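Toxin Tse2 (Pseudomonas aeruginosa, PDB 5AKO) is secreted by the H1 type VI secretion system into the cytoplasm of recipient cells, where it probably acts as a NAD-dependent cytotoxin. Local coordinates at residues H67-S72 and A82-A87; V102-G107 and Q140-T145; G114-P119 and N163-A168; I124-K129 and M158-N163. All coordinates share one frame; numbering follows the deposited sequence.

Interaction 3 is the buried one: strand 114-118 meets helix 154-176 mainly through apolar side chains. Interaction 4 uses the preceding turns of that helix, the two segments overlapping at Asn163, which touches only in interaction 4; it lies closer to the surface and adds a glutamine that hydrogen-bonds a loop. Interaction 2 is sheet chemistry, backbone pairing backed by an aspartate, an arginine and a pair of aromatic rings; it reaches interaction 3 where Gly107 N meets Asp115 OD2. Interaction 1 joins two irregular, partly buried loop segments, its stronger bonds running between side chains and backbone, and touches interaction 4 through His67 and Pro68, which rest on the helix at Met158 and Leu161.

Interaction 1 of 4, residues H67-S72 and A82-A87; sequences HPTFDS and APDIVA
Thr69 and Asp84 are tied to each other by a reciprocal pair of side-chain-to-backbone bonds. Asp84 N donates to Thr69 OG1 at 2.9 Å, and Thr69 N donates to Asp84 OD2 at 3.1 Å, reaching that oxygen from above the carboxylate plane, 50° out of it. With chi1 at 60°, the threonine hydroxyl is tucked between its own N and carbonyl carbon, turned to the Asp84 amide. Thr69 O adds two weak bonds, from Asp84 N and from Ile85 N. Such bonding pins two irregular loop segments together where no sheet does the work, although Thr69 itself is exposed.

The tightly packed part adjoins these bonds. Ile85 CG2 is the focus: Pro68 CG comes to 3.6 Å of it, and Phe70 CE1 lies 3.8 Å from the same methyl, the phenylalanine and isoleucine side chains running side by side. Toward Asp71 the contact is looser. Pro83 CB, on a buried residue, rests 3.8 Å from Phe70 O, while exposed Asp71 points its side chain away. Another protein chain of the assembly packs on Ser72 and Ala82 and shares backbone hydrogen bonds with Ala87.

Both segments belong to the long loop region between strands 33-37 and 100-103. Tyr93 packs on Ile85, and helix 154-176 is met through Leu161 against Pro68 and Arg154 beside Phe70.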
# COMPACT_ATOMS: atom_id res chain seq x y z
N HIS C 67 -7.37 -14.49 -21.52
CA HIS C 67 -7.98 -14.80 -20.24
C HIS C 67 -7.09 -14.25 -19.16
O HIS C 67 -5.88 -14.45 -19.21
CB HIS C 67 -8.12 -16.32 -20.03
CG HIS C 67 -9.22 -16.95 -20.80
ND1 HIS C 67 -9.85 -18.09 -20.39
CD2 HIS C 67 -9.78 -16.61 -21.99
CE1 HIS C 67 -10.79 -18.42 -21.27
NE2 HIS C 67 -10.77 -17.53 -22.25
N PRO C 68 -7.66 -13.59 -18.19
CA PRO C 68 -6.88 -13.17 -17.04
C PRO C 68 -6.82 -14.29 -16.03
O PRO C 68 -7.73 -15.10 -16.00
CB PRO C 68 -7.74 -12.06 -16.44
CG PRO C 68 -9.14 -12.46 -16.76
CD PRO C 68 -9.04 -13.05 -18.12
N THR C 69 -5.78 -14.30 -15.19
CA THR C 69 -5.78 -15.15 -14.01
C THR C 69 -6.98 -14.77 -13.14
O THR C 69 -7.30 -13.57 -12.93
CB THR C 69 -4.49 -15.00 -13.15
OG1 THR C 69 -4.37 -13.64 -12.69
CG2 THR C 69 -3.22 -15.40 -13.92
N PHE C 70 -7.61 -15.81 -12.58
CA PHE C 70 -8.73 -15.66 -11.66
C PHE C 70 -8.37 -15.94 -10.20
O PHE C 70 -9.13 -15.62 -9.31
CB PHE C 70 -9.84 -16.59 -12.11
CG PHE C 70 -10.41 -16.21 -13.44
CD1 PHE C 70 -11.28 -15.12 -13.55
CD2 PHE C 70 -10.06 -16.91 -14.59
CE1 PHE C 70 -11.81 -14.76 -14.78
CE2 PHE C 70 -10.55 -16.52 -15.84
CZ PHE C 70 -11.43 -15.44 -15.94
N ASP C 71 -7.24 -16.56 -9.95
CA ASP C 71 -6.90 -16.87 -8.58
C ASP C 71 -5.43 -16.61 -8.33
O ASP C 71 -4.68 -16.28 -9.25
CB ASP C 71 -7.26 -18.34 -8.28
CG ASP C 71 -6.58 -19.34 -9.22
OD1 ASP C 71 -5.52 -19.04 -9.81
OD2 ASP C 71 -7.10 -20.47 -9.37
N SER C 72 -5.03 -16.77 -7.07
CA SER C 72 -3.64 -16.98 -6.75
C SER C 72 -3.55 -18.37 -6.16
O SER C 72 -4.10 -18.64 -5.06
CB SER C 72 -3.09 -15.92 -5.80
OG SER C 72 -3.95 -15.64 -4.73
N ALA C 82 -1.24 -11.68 -7.05
CA ALA C 82 -2.61 -11.10 -7.06
C ALA C 82 -3.33 -11.49 -8.35
O ALA C 82 -2.71 -11.47 -9.39
CB ALA C 82 -2.56 -9.58 -6.92
N PRO C 83 -4.60 -11.93 -8.28
CA PRO C 83 -5.39 -12.23 -9.49
C PRO C 83 -5.56 -11.01 -10.37
O PRO C 83 -5.72 -9.94 -9.87
CB PRO C 83 -6.77 -12.64 -8.94
CG PRO C 83 -6.57 -12.77 -7.49
CD PRO C 83 -5.46 -11.92 -7.09
N ASP C 84 -5.56 -11.18 -11.67
CA ASP C 84 -5.71 -10.04 -12.56
C ASP C 84 -7.11 -9.43 -12.39
O ASP C 84 -7.27 -8.23 -12.41
CB ASP C 84 -5.53 -10.46 -14.01
CG ASP C 84 -4.15 -11.00 -14.34
OD1 ASP C 84 -3.16 -10.66 -13.65
OD2 ASP C 84 -4.06 -11.76 -15.34
N ILE C 85 -8.12 -10.27 -12.22
CA ILE C 85 -9.47 -9.78 -11.96
C ILE C 85 -10.11 -10.58 -10.82
O ILE C 85 -9.74 -11.69 -10.58
CB ILE C 85 -10.31 -9.88 -13.25
CG1 ILE C 85 -11.64 -9.15 -13.10
CG2 ILE C 85 -10.55 -11.32 -13.65
CD1 ILE C 85 -12.44 -9.01 -14.39
N VAL C 86 -11.08 -9.99 -10.15
CA VAL C 86 -11.69 -10.49 -8.93
C VAL C 86 -13.22 -10.26 -8.94
O VAL C 86 -13.71 -9.16 -9.22
CB VAL C 86 -11.12 -9.66 -7.73
CG1 VAL C 86 -11.87 -9.93 -6.47
CG2 VAL C 86 -9.64 -9.96 -7.52
N ALA C 87 -13.98 -11.30 -8.60
CA ALA C 87 -15.42 -11.23 -8.55
C ALA C 87 -15.91 -10.65 -7.24
O ALA C 87 -15.28 -10.83 -6.20
CB ALA C 87 -15.99 -12.65 -8.71

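Interaction 2 of 4, residues V102-G107 and Q140-T145; sequences VFDRAG and QATHYT
Val102 and Tyr144 form a hydrogen-bonded antiparallel pair where strand 100-103, outermost within this chain, joins strand 141-148 of the four-stranded antiparallel sheet. Val102 N gives a nearly straight bond to Tyr144 O at 3.1 Å, and Tyr144 N returns one to Val102 O. Next along, Phe103 and His143 make the non-hydrogen-bonded pair. Their rings meet as an offset edge-to-face pair, planes 85° apart, with the edge of the histidine turned to the phenylalanine face; His143 CD2 is 3.6 Å from Phe103 CE1. The imidazole is also held on both nitrogens, ND1 by Asp133 and NE2 by Ser101, which fixes its rotation.

Beyond the paired residues the strand peels off, and Asp104 takes over with its side chain. Its CB lies 4.1 Å from Tyr144 CE1. CG, set between its own N and carbonyl carbon (chi1 68°), faces Thr142. OD1 then accepts Thr142 N at 2.9 Å, with the donor above the carboxylate plane, so a side-chain oxygen stands in for a strand carbonyl. OD2 accepts a water that also hydrogen-bonds Thr142 OG1.

Gln140 and Ala141 form a G1 beta bulge against strand 128-136, at the start of strand 141-148, and Arg105 reaches for it. Its extended chain passes Ala141 CB, and NH2 bonds Leu139 O. Arg105 NE donates to Gln140 O at 2.9 Å, the oxygen almost in the guanidinium plane.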
# COMPACT_ATOMS: atom_id res chain seq x y z
N VAL C 102 -2.76 -5.69 -21.64
CA VAL C 102 -2.07 -5.58 -22.91
C VAL C 102 -1.35 -4.23 -23.00
O VAL C 102 -1.63 -3.35 -22.19
CB VAL C 102 -3.02 -5.74 -24.08
CG1 VAL C 102 -3.56 -7.15 -24.13
CG2 VAL C 102 -4.14 -4.72 -24.03
N PHE C 103 -0.45 -4.07 -23.96
CA PHE C 103 0.33 -2.84 -24.10
C PHE C 103 0.27 -2.38 -25.55
O PHE C 103 -0.16 -3.12 -26.43
CB PHE C 103 1.77 -3.11 -23.74
CG PHE C 103 1.97 -3.48 -22.33
CD1 PHE C 103 2.06 -2.50 -21.36
CD2 PHE C 103 2.02 -4.80 -21.95
CE1 PHE C 103 2.24 -2.82 -20.04
CE2 PHE C 103 2.22 -5.13 -20.63
CZ PHE C 103 2.34 -4.13 -19.68
N ASP C 104 0.79 -1.18 -25.78
CA ASP C 104 0.75 -0.55 -27.10
C ASP C 104 2.08 -0.69 -27.87
O ASP C 104 2.30 -0.01 -28.87
CB ASP C 104 0.34 0.94 -26.98
CG ASP C 104 1.41 1.80 -26.28
OD1 ASP C 104 2.29 1.26 -25.54
OD2 ASP C 104 1.35 3.05 -26.45
N ARG C 105 2.97 -1.54 -27.40
CA ARG C 105 4.08 -1.96 -28.24
C ARG C 105 4.46 -3.37 -27.89
O ARG C 105 3.97 -3.91 -26.89
CB ARG C 105 5.28 -1.01 -28.11
CG ARG C 105 6.04 -1.16 -26.82
CD ARG C 105 7.24 -0.21 -26.74
NE ARG C 105 7.86 -0.34 -25.41
CZ ARG C 105 8.70 -1.32 -25.05
NH1 ARG C 105 9.05 -2.28 -25.89
NH2 ARG C 105 9.21 -1.32 -23.81
N ALA C 106 5.33 -3.97 -28.71
CA ALA C 106 5.75 -5.37 -28.58
C ALA C 106 6.95 -5.55 -27.68
O ALA C 106 7.79 -4.67 -27.57
CB ALA C 106 6.08 -5.94 -29.95
N GLY C 107 7.07 -6.73 -27.09
CA GLY C 107 8.30 -7.09 -26.41
C GLY C 107 8.45 -6.40 -25.06
O GLY C 107 9.51 -6.39 -24.49
N GLN C 140 8.12 1.82 -20.40
CA GLN C 140 8.07 2.66 -21.58
C GLN C 140 7.02 2.16 -22.51
O GLN C 140 7.28 1.92 -23.69
CB GLN C 140 9.41 2.67 -22.31
CG GLN C 140 10.60 3.01 -21.45
CD GLN C 140 11.85 3.09 -22.29
OE1 GLN C 140 12.03 4.02 -23.09
NE2 GLN C 140 12.71 2.11 -22.15
N ALA C 141 5.83 2.02 -21.98
CA ALA C 141 4.71 1.59 -22.77
C ALA C 141 3.48 1.92 -22.03
O ALA C 141 3.49 2.02 -20.81
CB ALA C 141 4.77 0.07 -23.04
N THR C 142 2.40 2.08 -22.75
CA THR C 142 1.15 2.45 -22.10
C THR C 142 0.38 1.18 -21.86
O THR C 142 0.21 0.39 -22.78
CB THR C 142 0.29 3.41 -22.96
OG1 THR C 142 0.95 4.68 -23.02
CG2 THR C 142 -1.08 3.60 -22.32
N HIS C 143 -0.13 1.03 -20.66
CA HIS C 143 -0.88 -0.20 -20.30
C HIS C 143 -2.38 -0.04 -20.58
O HIS C 143 -2.93 1.06 -20.40
CB HIS C 143 -0.71 -0.45 -18.82
CG HIS C 143 -1.36 -1.71 -18.35
ND1 HIS C 143 -2.70 -1.79 -18.04
CD2 HIS C 143 -0.85 -2.94 -18.14
CE1 HIS C 143 -2.98 -3.02 -17.64
NE2 HIS C 143 -1.87 -3.73 -17.70
N TYR C 144 -3.03 -1.14 -20.98
CA TYR C 144 -4.45 -1.16 -21.23
C TYR C 144 -5.07 -2.40 -20.59
O TYR C 144 -4.38 -3.41 -20.41
CB TYR C 144 -4.73 -1.19 -22.72
CG TYR C 144 -4.45 0.10 -23.51
CD1 TYR C 144 -3.18 0.45 -23.87
CD2 TYR C 144 -5.48 0.90 -23.94
CE1 TYR C 144 -2.93 1.60 -24.61
CE2 TYR C 144 -5.27 2.03 -24.68
CZ TYR C 144 -3.98 2.40 -25.00
OH TYR C 144 -3.70 3.53 -25.73
N THR C 145 -6.38 -2.34 -20.27
CA THR C 145 -7.04 -3.45 -19.61
C THR C 145 -8.33 -3.79 -20.31
O THR C 145 -9.17 -2.94 -20.52
CB THR C 145 -7.35 -3.12 -18.13
OG1 THR C 145 -6.14 -2.74 -17.49
CG2 THR C 145 -7.95 -4.34 -17.39
O HOH W 1 2.43 4.85 -25.16

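Interaction 3 of 4, residues G114-P119 and N163-A168; sequences GDFVIP and NFVRNA
Phe164, Val165 and Ala168 turn one stripe of helix 154-176 onto Phe116 and Ile118 of strand 114-118 and onto Pro119 just after it. This is helix-on-sheet packing, the strand being half of a two-stranded antiparallel pair with strand 33-37. The short axes run at 77° to each other and come within 8.6 Å, so the helix lies across the strand.

Following the helix, Phe164 comes first. Its CG stands anti to its backbone N (chi1 -155°), which brings the ring end nearer the strand than CB; CE1 meets Ile118 CG2 at 4.0 Å, the two side chains crossing at about a right angle. On its other flank the same ring packs on Pro125.

Val165 is next. Its CG1 touches Phe116 CZ at 3.9 Å, and its carbonyl oxygen sits at the edge of the Phe116 ring, near the ring plane. The following two residues turn off the contact; Asn167 uses ND2 to bond Asp123 O, anchoring the loop beyond the strand.

One turn on from Phe164, Ala168 sits nearest the strand, CA to CA with Ile118. Its CB lies among Phe116 CZ at 3.8 Å, Val117 O at 4.0 Å and Ile118 CG1 at 4.3 Å. Farther along the helix, Gln172 NE2 bonds Val117 O. Pro119 CD lies 3.7 Å from Ala168 O.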
# COMPACT_ATOMS: atom_id res chain seq x y z
N GLY C 114 6.55 -14.45 -27.19
CA GLY C 114 6.17 -13.51 -28.22
C GLY C 114 4.91 -12.79 -27.85
O GLY C 114 4.44 -12.87 -26.69
N ASP C 115 4.34 -12.11 -28.83
CA ASP C 115 3.18 -11.26 -28.61
C ASP C 115 2.08 -11.68 -29.52
O ASP C 115 2.29 -11.82 -30.73
CB ASP C 115 3.56 -9.82 -28.90
CG ASP C 115 4.64 -9.29 -27.93
OD1 ASP C 115 4.32 -9.02 -26.73
OD2 ASP C 115 5.79 -9.09 -28.38
N PHE C 116 0.89 -11.87 -28.96
CA PHE C 116 -0.28 -12.01 -29.75
C PHE C 116 -0.75 -10.60 -30.04
O PHE C 116 -0.87 -9.82 -29.11
CB PHE C 116 -1.33 -12.78 -28.99
CG PHE C 116 -2.66 -12.81 -29.67
CD1 PHE C 116 -2.89 -13.69 -30.70
CD2 PHE C 116 -3.67 -11.95 -29.31
CE1 PHE C 116 -4.11 -13.73 -31.35
CE2 PHE C 116 -4.88 -11.94 -29.98
CZ PHE C 116 -5.11 -12.84 -31.00
N VAL C 117 -1.09 -10.31 -31.31
CA VAL C 117 -1.36 -8.93 -31.78
C VAL C 117 -2.84 -8.68 -31.97
O VAL C 117 -3.50 -9.47 -32.60
CB VAL C 117 -0.74 -8.66 -33.16
CG1 VAL C 117 -0.99 -7.23 -33.54
CG2 VAL C 117 0.77 -8.98 -33.18
N ILE C 118 -3.34 -7.58 -31.40
CA ILE C 118 -4.73 -7.14 -31.54
C ILE C 118 -4.69 -5.86 -32.35
O ILE C 118 -4.27 -4.78 -31.83
CB ILE C 118 -5.38 -6.88 -30.20
CG1 ILE C 118 -5.36 -8.17 -29.34
CG2 ILE C 118 -6.81 -6.38 -30.39
CD1 ILE C 118 -6.07 -8.00 -28.00
N PRO C 119 -5.01 -5.96 -33.65
CA PRO C 119 -4.67 -4.80 -34.47
C PRO C 119 -5.64 -3.66 -34.27
O PRO C 119 -6.81 -3.90 -33.94
CB PRO C 119 -4.77 -5.34 -35.90
CG PRO C 119 -4.36 -6.78 -35.73
CD PRO C 119 -5.06 -7.19 -34.46
N ASN C 163 -14.04 -14.87 -28.25
CA ASN C 163 -14.44 -14.13 -29.43
C ASN C 163 -13.54 -12.96 -29.74
O ASN C 163 -13.37 -12.62 -30.90
CB ASN C 163 -15.87 -13.63 -29.32
CG ASN C 163 -16.87 -14.77 -29.38
OD1 ASN C 163 -16.53 -15.89 -29.75
ND2 ASN C 163 -18.08 -14.50 -28.97
N PHE C 164 -12.95 -12.35 -28.72
CA PHE C 164 -12.02 -11.26 -28.95
C PHE C 164 -10.76 -11.76 -29.66
O PHE C 164 -10.20 -11.08 -30.52
CB PHE C 164 -11.63 -10.59 -27.63
CG PHE C 164 -11.16 -9.13 -27.77
CD1 PHE C 164 -10.96 -8.55 -28.98
CD2 PHE C 164 -10.99 -8.36 -26.66
CE1 PHE C 164 -10.54 -7.25 -29.08
CE2 PHE C 164 -10.61 -7.04 -26.76
CZ PHE C 164 -10.36 -6.49 -27.98
N VAL C 165 -10.26 -12.92 -29.27
CA VAL C 165 -9.13 -13.54 -29.97
C VAL C 165 -9.47 -13.77 -31.44
O VAL C 165 -8.69 -13.42 -32.32
CB VAL C 165 -8.77 -14.90 -29.35
CG1 VAL C 165 -7.77 -15.63 -30.22
CG2 VAL C 165 -8.23 -14.73 -27.93
N ARG C 166 -10.65 -14.32 -31.69
CA ARG C 166 -11.08 -14.64 -33.05
C ARG C 166 -11.23 -13.37 -33.87
O ARG C 166 -10.84 -13.36 -35.02
CB ARG C 166 -12.43 -15.37 -33.03
CG ARG C 166 -12.44 -16.73 -32.36
CD ARG C 166 -13.84 -17.32 -32.49
NE ARG C 166 -14.07 -18.44 -31.60
CZ ARG C 166 -13.87 -19.72 -31.89
NH1 ARG C 166 -13.39 -20.10 -33.06
NH2 ARG C 166 -14.12 -20.65 -30.97
N ASN C 167 -11.79 -12.31 -33.28
CA ASN C 167 -11.93 -11.03 -34.00
C ASN C 167 -10.58 -10.50 -34.40
O ASN C 167 -10.41 -9.93 -35.50
CB ASN C 167 -12.66 -9.98 -33.16
CG ASN C 167 -14.09 -10.35 -32.86
OD1 ASN C 167 -14.60 -11.37 -33.33
ND2 ASN C 167 -14.74 -9.55 -32.02
N ALA C 168 -9.60 -10.72 -33.52
CA ALA C 168 -8.26 -10.17 -33.75
C ALA C 168 -7.56 -10.85 -34.92
O ALA C 168 -6.86 -10.22 -35.70
CB ALA C 168 -7.42 -10.28 -32.48

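Interaction 4 of 4, residues I124-K129 and M158-N163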
# COMPACT_ATOMS: atom_id res chain seq x y z
N ILE C 124 -14.49 -5.21 -30.74
CA ILE C 124 -14.58 -5.54 -29.36
C ILE C 124 -15.91 -6.24 -29.02
O ILE C 124 -17.01 -5.67 -29.18
CB ILE C 124 -14.48 -4.26 -28.52
CG1 ILE C 124 -13.16 -3.53 -28.79
CG2 ILE C 124 -14.59 -4.62 -27.03
CD1 ILE C 124 -13.07 -2.11 -28.22
N PRO C 125 -15.83 -7.46 -28.46
CA PRO C 125 -17.09 -8.11 -28.15
C PRO C 125 -18.03 -7.23 -27.33
O PRO C 125 -17.56 -6.45 -26.47
CB PRO C 125 -16.65 -9.34 -27.36
CG PRO C 125 -15.31 -9.66 -27.94
CD PRO C 125 -14.68 -8.32 -28.13
N PRO C 126 -19.34 -7.34 -27.59
CA PRO C 126 -20.33 -6.39 -27.11
C PRO C 126 -20.31 -6.07 -25.62
O PRO C 126 -20.61 -4.93 -25.24
CB PRO C 126 -21.69 -7.06 -27.49
CG PRO C 126 -21.36 -8.48 -27.85
CD PRO C 126 -19.96 -8.39 -28.42
N ASP C 127 -20.02 -7.04 -24.77
CA ASP C 127 -20.04 -6.75 -23.32
C ASP C 127 -18.65 -6.54 -22.67
O ASP C 127 -18.53 -6.57 -21.45
CB ASP C 127 -20.80 -7.86 -22.60
CG ASP C 127 -22.28 -7.83 -22.90
OD1 ASP C 127 -22.88 -6.73 -22.80
OD2 ASP C 127 -22.84 -8.92 -23.21
N LEU C 128 -17.63 -6.27 -23.48
CA LEU C 128 -16.30 -6.00 -22.99
C LEU C 128 -15.95 -4.60 -23.34
O LEU C 128 -16.61 -3.97 -24.19
CB LEU C 128 -15.30 -6.92 -23.64
CG LEU C 128 -15.38 -8.41 -23.33
CD1 LEU C 128 -14.21 -9.13 -23.97
CD2 LEU C 128 -15.39 -8.68 -21.83
N LYS C 129 -14.94 -4.07 -22.66
CA LYS C 129 -14.37 -2.79 -23.04
C LYS C 129 -12.91 -2.81 -22.71
O LYS C 129 -12.45 -3.68 -21.97
CB LYS C 129 -15.09 -1.64 -22.36
CG LYS C 129 -14.96 -1.60 -20.84
CD LYS C 129 -15.99 -0.67 -20.21
CE LYS C 129 -15.73 -0.48 -18.73
NZ LYS C 129 -16.69 0.48 -18.13
N MET C 158 -15.11 -15.31 -20.12
CA MET C 158 -14.22 -16.19 -20.88
C MET C 158 -14.71 -16.29 -22.32
O MET C 158 -13.91 -16.21 -23.28
CB MET C 158 -14.12 -17.57 -20.24
CG MET C 158 -13.34 -17.61 -18.93
SD MET C 158 -13.49 -19.14 -17.99
CE MET C 158 -12.29 -20.22 -18.77
N GLY C 159 -16.03 -16.45 -22.49
CA GLY C 159 -16.60 -16.61 -23.83
C GLY C 159 -16.29 -15.40 -24.69
O GLY C 159 -15.87 -15.52 -25.86
N GLN C 160 -16.46 -14.22 -24.10
CA GLN C 160 -16.25 -13.00 -24.86
C GLN C 160 -14.79 -12.84 -25.18
O GLN C 160 -14.43 -12.39 -26.26
CB GLN C 160 -16.79 -11.81 -24.12
CG GLN C 160 -18.28 -11.92 -23.80
CD GLN C 160 -19.10 -11.29 -24.85
OE1 GLN C 160 -19.32 -10.05 -24.84
NE2 GLN C 160 -19.52 -12.09 -25.81
N LEU C 161 -13.92 -13.25 -24.25
CA LEU C 161 -12.49 -13.10 -24.50
C LEU C 161 -12.03 -14.05 -25.65
O LEU C 161 -11.20 -13.67 -26.49
CB LEU C 161 -11.71 -13.33 -23.20
CG LEU C 161 -11.96 -12.24 -22.16
CD1 LEU C 161 -11.52 -12.74 -20.79
CD2 LEU C 161 -11.23 -10.95 -22.51
N ASP C 162 -12.62 -15.25 -25.72
CA ASP C 162 -12.42 -16.12 -26.88
C ASP C 162 -12.85 -15.46 -28.22
O ASP C 162 -12.10 -15.44 -29.20
CB ASP C 162 -13.07 -17.48 -26.63
CG ASP C 162 -12.31 -18.29 -25.55
OD1 ASP C 162 -11.08 -18.03 -25.34
OD2 ASP C 162 -12.93 -19.16 -24.89
N ASN C 163 -14.04 -14.87 -28.25
CA ASN C 163 -14.44 -14.13 -29.43
C ASN C 163 -13.54 -12.96 -29.74
O ASN C 163 -13.37 -12.62 -30.90
CB ASN C 163 -15.87 -13.63 -29.32
CG ASN C 163 -16.87 -14.77 -29.38
OD1 ASN C 163 -16.53 -15.89 -29.75
ND2 ASN C 163 -18.08 -14.50 -28.97
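Gln160 reaches from the helix into a loop, and Asp127 N hydrogen-bonds its OE1 at 3.1 Å. The bond arrives nearly along the C=O axis, at 177° about the oxygen. A bend in the chain, chi2 -93°, brings the amide round to that N-H, and the oxygen then lies among Pro125 CB at 3.7 Å, Asp127 CB at 3.5 Å and the ring of Pro126. At the root of the same side chain, Gln160 CB packs on Leu128 CD1 at 3.7 Å, the two side chains running antiparallel alongside each other. Leu128 CD1 also meets Leu161 CD2 at 3.8 Å, crossing it at about a right angle, and the ring of Pro125 lies against the helix backbone with CG 3.3 Å from Gln160 O.

What presents Asp127 N is a type I beta turn from Pro125 to Leu128, closed by Leu128 N bonding Pro125 O at 3.0 Å; it leads straight into strand 128-136 of the sheet. Asp127 is further fixed by backbone bonding to Ala149. Farther out, Asn167, two turns on along helix 154-176, packs on Pro125, Leu157 supports Leu128, and Ile146 of strand 141-148 touches Leu161.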